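Local coordinates for insecticidal protein (Brevibacillus laterosporus, PDB 7ML9) that is a putative beta-pore-forming toxin active against the western corn rootworm, probably acting by inserting a beta-barrel into target-cell membranes, at residues Y134-H144 and G271-G280. Numbering follows the deposited sequence.
Sequences YTESTSNTTTH and GQGTFKSNYG
Ser139 and Lys276 exchange paired backbone hydrogen bonds, and so do Thr141 and Thr274, zipping 134-142 and 271-280 together as antiparallel strands, their axes 163° apart. Asn140 with Phe275, between them, and Thr138 with Ser277, just beyond, are non-hydrogen-bonded pairs. At one end a classic beta bulge shifts the register by a residue: Thr143 N (2.9 Å) and His144 N (3.0 Å) both reach Gln272 O, from the same face of its carbonyl plane, while Gln272 N returns a bond to a lone pair of His144 O. A water links the same residues, accepting from Gln272 NE2 and lying 2.8 Å from Thr143 OG1.

At the other end Asn278 N bonds to Ser137 O, and the Asn278 side chain adds to the backbone pairing. Its ND2 donates to Tyr134 OH at 2.9 Å and to Thr135 O at 3.2 Å, spending both hydrogens on the neighbouring strand. Asn278 CG stands between its own backbone N and carbonyl carbon (chi1 69°), which brings the amide across to strand 134-142; its plane is turned 68° from the Tyr134 ring. On the face of Thr138 and Phe275, Thr138 OG1 and Ser277 OG share a hydrogen bond of 3.0 Å.

Two van der Waals contacts join polar residues. The Lys276 chain passes Ser139 OG, its CG and CE each 3.2 Å from that oxygen. The Gln272 side chain runs beside His144, its CD over one face of the imidazole.

Strand 178-189 bonds to the other edge of 134-142. In this ETX/MTX2-family toxin the two strands thus grip each other chiefly by backbone and polar side-chain bonds, with Ser137, Ser139, Thr141, Thr274, Lys276 and Asn278 making one face polar, while the opposite face carries Phe275 onto Phe158, Leu95 and Tyr171.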
loop_
_atom_site.group_PDB
_atom_site.type_symbol
_atom_site.label_atom_id
_atom_site.label_comp_id
_atom_site.label_asym_id
_atom_site.label_seq_id
_atom_site.Cartn_x
_atom_site.Cartn_y
_atom_site.Cartn_z
ATOM N N TYR A 134 -14.876 -5.961 -18.989
ATOM C CA TYR A 134 -14.356 -6.386 -17.701
ATOM C C TYR A 134 -14.207 -5.177 -16.787
ATOM O O TYR A 134 -13.819 -4.099 -17.239
ATOM C CB TYR A 134 -13.002 -7.074 -17.886
ATOM C CG TYR A 134 -12.511 -7.801 -16.664
ATOM C CD1 TYR A 134 -13.016 -9.048 -16.325
ATOM C CD2 TYR A 134 -11.544 -7.231 -15.833
ATOM C CE1 TYR A 134 -12.567 -9.729 -15.197
ATOM C CE2 TYR A 134 -11.091 -7.896 -14.710
ATOM C CZ TYR A 134 -11.608 -9.143 -14.386
ATOM O OH TYR A 134 -11.154 -9.811 -13.260
ATOM N N THR A 135 -14.494 -5.370 -15.507
ATOM C CA THR A 135 -14.289 -4.328 -14.501
ATOM C C THR A 135 -13.020 -4.643 -13.717
ATOM O O THR A 135 -13.014 -5.535 -12.867
ATOM C CB THR A 135 -15.491 -4.220 -13.575
ATOM O OG1 THR A 135 -16.657 -3.893 -14.342
ATOM C CG2 THR A 135 -15.242 -3.130 -12.509
ATOM N N GLU A 136 -11.951 -3.916 -14.029
ATOM C CA GLU A 136 -10.756 -3.904 -13.200
ATOM C C GLU A 136 -11.031 -3.108 -11.929
ATOM O O GLU A 136 -11.718 -2.077 -11.948
ATOM C CB GLU A 136 -9.579 -3.285 -13.955
ATOM C CG GLU A 136 -9.227 -3.956 -15.279
ATOM C CD GLU A 136 -8.188 -3.179 -16.041
ATOM O OE1 GLU A 136 -7.873 -2.040 -15.625
ATOM O OE2 GLU A 136 -7.681 -3.688 -17.059
ATOM N N SER A 137 -10.501 -3.598 -10.821
ATOM C CA SER A 137 -10.701 -2.989 -9.519
ATOM C C SER A 137 -9.365 -2.929 -8.798
ATOM O O SER A 137 -8.587 -3.883 -8.851
ATOM C CB SER A 137 -11.708 -3.787 -8.679
ATOM O OG SER A 137 -12.247 -2.996 -7.642
ATOM N N THR A 138 -9.098 -1.800 -8.147
ATOM C CA THR A 138 -7.974 -1.666 -7.225
ATOM C C THR A 138 -8.508 -1.090 -5.928
ATOM O O THR A 138 -9.198 -0.066 -5.950
ATOM C CB THR A 138 -6.889 -0.750 -7.776
ATOM O OG1 THR A 138 -6.365 -1.289 -8.993
ATOM C CG2 THR A 138 -5.759 -0.604 -6.752
ATOM N N SER A 139 -8.216 -1.739 -4.804
ATOM C CA SER A 139 -8.622 -1.184 -3.525
ATOM C C SER A 139 -7.458 -1.233 -2.539
ATOM O O SER A 139 -6.507 -2.011 -2.687
ATOM C CB SER A 139 -9.863 -1.894 -2.961
ATOM O OG SER A 139 -9.621 -3.249 -2.670
ATOM N N ASN A 140 -7.526 -0.359 -1.537
ATOM C CA ASN A 140 -6.519 -0.341 -0.489
ATOM C C ASN A 140 -7.211 -0.082 0.843
ATOM O O ASN A 140 -8.354 0.381 0.893
ATOM C CB ASN A 140 -5.415 0.678 -0.814
ATOM C CG ASN A 140 -5.835 2.133 -0.574
ATOM O OD1 ASN A 140 -6.402 2.464 0.462
ATOM N ND2 ASN A 140 -5.513 3.010 -1.524
ATOM N N THR A 141 -6.514 -0.421 1.928
ATOM C CA THR A 141 -6.965 -0.146 3.288
ATOM C C THR A 141 -5.768 0.338 4.091
ATOM O O THR A 141 -4.696 -0.269 4.021
ATOM C CB THR A 141 -7.559 -1.391 3.959
ATOM O OG1 THR A 141 -8.748 -1.801 3.270
ATOM C CG2 THR A 141 -7.907 -1.095 5.414
ATOM N N THR A 142 -5.936 1.428 4.829
ATOM C CA THR A 142 -4.894 1.861 5.753
ATOM C C THR A 142 -5.062 1.080 7.049
ATOM O O THR A 142 -6.065 1.239 7.755
ATOM C CB THR A 142 -4.971 3.362 5.981
ATOM O OG1 THR A 142 -4.748 4.035 4.735
ATOM C CG2 THR A 142 -3.891 3.788 6.994
ATOM N N THR A 143 -4.108 0.196 7.339
ATOM C CA THR A 143 -4.245 -0.708 8.473
ATOM C C THR A 143 -3.533 -0.199 9.722
ATOM O O THR A 143 -3.981 -0.480 10.836
ATOM C CB THR A 143 -3.699 -2.101 8.108
ATOM O OG1 THR A 143 -2.357 -1.979 7.626
ATOM C CG2 THR A 143 -4.564 -2.759 6.992
ATOM N N HIS A 144 -2.419 0.514 9.559
ATOM C CA HIS A 144 -1.746 1.222 10.648
ATOM C C HIS A 144 -1.648 2.677 10.212
ATOM O O HIS A 144 -0.724 3.043 9.474
ATOM C CB HIS A 144 -0.366 0.646 10.930
ATOM C CG HIS A 144 -0.381 -0.757 11.448
ATOM N ND1 HIS A 144 -0.875 -1.820 10.719
ATOM C CD2 HIS A 144 0.080 -1.277 12.609
ATOM C CE1 HIS A 144 -0.736 -2.931 11.419
ATOM N NE2 HIS A 144 -0.157 -2.630 12.569
ATOM N N GLY A 271 3.726 3.923 8.885
ATOM C CA GLY A 271 2.476 3.198 9.016
ATOM C C GLY A 271 2.389 2.106 7.957
ATOM O O GLY A 271 3.402 1.784 7.317
ATOM N N GLN A 272 1.202 1.545 7.748
ATOM C CA GLN A 272 1.052 0.374 6.888
ATOM C C GLN A 272 -0.307 0.382 6.205
ATOM O O GLN A 272 -1.304 0.840 6.769
ATOM C CB GLN A 272 1.174 -0.935 7.675
ATOM C CG GLN A 272 2.520 -1.607 7.589
ATOM C CD GLN A 272 2.622 -2.790 8.535
ATOM O OE1 GLN A 272 3.583 -2.907 9.309
ATOM N NE2 GLN A 272 1.628 -3.680 8.476
ATOM N N GLY A 273 -0.347 -0.206 5.005
ATOM C CA GLY A 273 -1.606 -0.462 4.335
ATOM C C GLY A 273 -1.572 -1.791 3.597
ATOM O O GLY A 273 -0.532 -2.457 3.512
ATOM N N THR A 274 -2.744 -2.183 3.094
ATOM C CA THR A 274 -2.884 -3.342 2.224
ATOM C C THR A 274 -3.488 -2.886 0.903
ATOM O O THR A 274 -4.042 -1.789 0.803
ATOM C CB THR A 274 -3.777 -4.438 2.843
ATOM O OG1 THR A 274 -5.050 -3.885 3.209
ATOM C CG2 THR A 274 -3.120 -5.061 4.061
ATOM N N PHE A 275 -3.361 -3.724 -0.124
ATOM C CA PHE A 275 -3.998 -3.410 -1.402
ATOM C C PHE A 275 -4.350 -4.701 -2.123
ATOM O O PHE A 275 -3.815 -5.773 -1.829
ATOM C CB PHE A 275 -3.103 -2.551 -2.302
ATOM C CG PHE A 275 -1.896 -3.286 -2.818
ATOM C CD1 PHE A 275 -0.725 -3.316 -2.075
ATOM C CD2 PHE A 275 -1.934 -3.958 -4.037
ATOM C CE1 PHE A 275 0.391 -3.998 -2.536
ATOM C CE2 PHE A 275 -0.828 -4.645 -4.504
ATOM C CZ PHE A 275 0.342 -4.663 -3.756
ATOM N N LYS A 276 -5.259 -4.585 -3.083
ATOM C CA LYS A 276 -5.567 -5.721 -3.945
ATOM C C LYS A 276 -6.048 -5.185 -5.282
ATOM O O LYS A 276 -6.504 -4.042 -5.383
ATOM C CB LYS A 276 -6.612 -6.642 -3.319
ATOM C CG LYS A 276 -7.930 -5.974 -3.043
ATOM C CD LYS A 276 -8.925 -6.973 -2.492
ATOM C CE LYS A 276 -10.184 -6.276 -1.999
ATOM N NZ LYS A 276 -11.418 -7.050 -2.307
ATOM N N SER A 277 -5.938 -6.023 -6.313
ATOM C CA SER A 277 -6.260 -5.581 -7.663
ATOM C C SER A 277 -6.606 -6.803 -8.505
ATOM O O SER A 277 -6.093 -7.897 -8.262
ATOM C CB SER A 277 -5.089 -4.812 -8.266
ATOM O OG SER A 277 -5.462 -4.104 -9.424
ATOM N N ASN A 278 -7.502 -6.617 -9.480
ATOM C CA ASN A 278 -7.858 -7.704 -10.389
ATOM C C ASN A 278 -7.941 -7.186 -11.821
ATOM O O ASN A 278 -8.185 -5.999 -12.072
ATOM C CB ASN A 278 -9.167 -8.368 -9.997
ATOM C CG ASN A 278 -10.356 -7.459 -10.224
ATOM O OD1 ASN A 278 -10.676 -6.634 -9.367
ATOM N ND2 ASN A 278 -11.009 -7.591 -11.382
ATOM N N TYR A 279 -7.728 -8.097 -12.767
ATOM C CA TYR A 279 -7.487 -7.698 -14.145
ATOM C C TYR A 279 -7.552 -8.944 -15.020
ATOM O O TYR A 279 -7.386 -10.069 -14.538
ATOM C CB TYR A 279 -6.127 -6.999 -14.294
ATOM C CG TYR A 279 -5.045 -7.652 -13.452
ATOM C CD1 TYR A 279 -4.421 -8.828 -13.873
ATOM C CD2 TYR A 279 -4.661 -7.113 -12.226
ATOM C CE1 TYR A 279 -3.442 -9.448 -13.099
ATOM C CE2 TYR A 279 -3.689 -7.727 -11.443
ATOM C CZ TYR A 279 -3.081 -8.891 -11.884
ATOM O OH TYR A 279 -2.109 -9.497 -11.111
ATOM N N GLY A 280 -7.816 -8.734 -16.308
ATOM C CA GLY A 280 -7.602 -9.794 -17.271
ATOM C C GLY A 280 -6.126 -9.936 -17.594
ATOM O O GLY A 280 -5.355 -8.975 -17.544
HETATM O O HOH W 1 -0.933 -4.357 7.065
#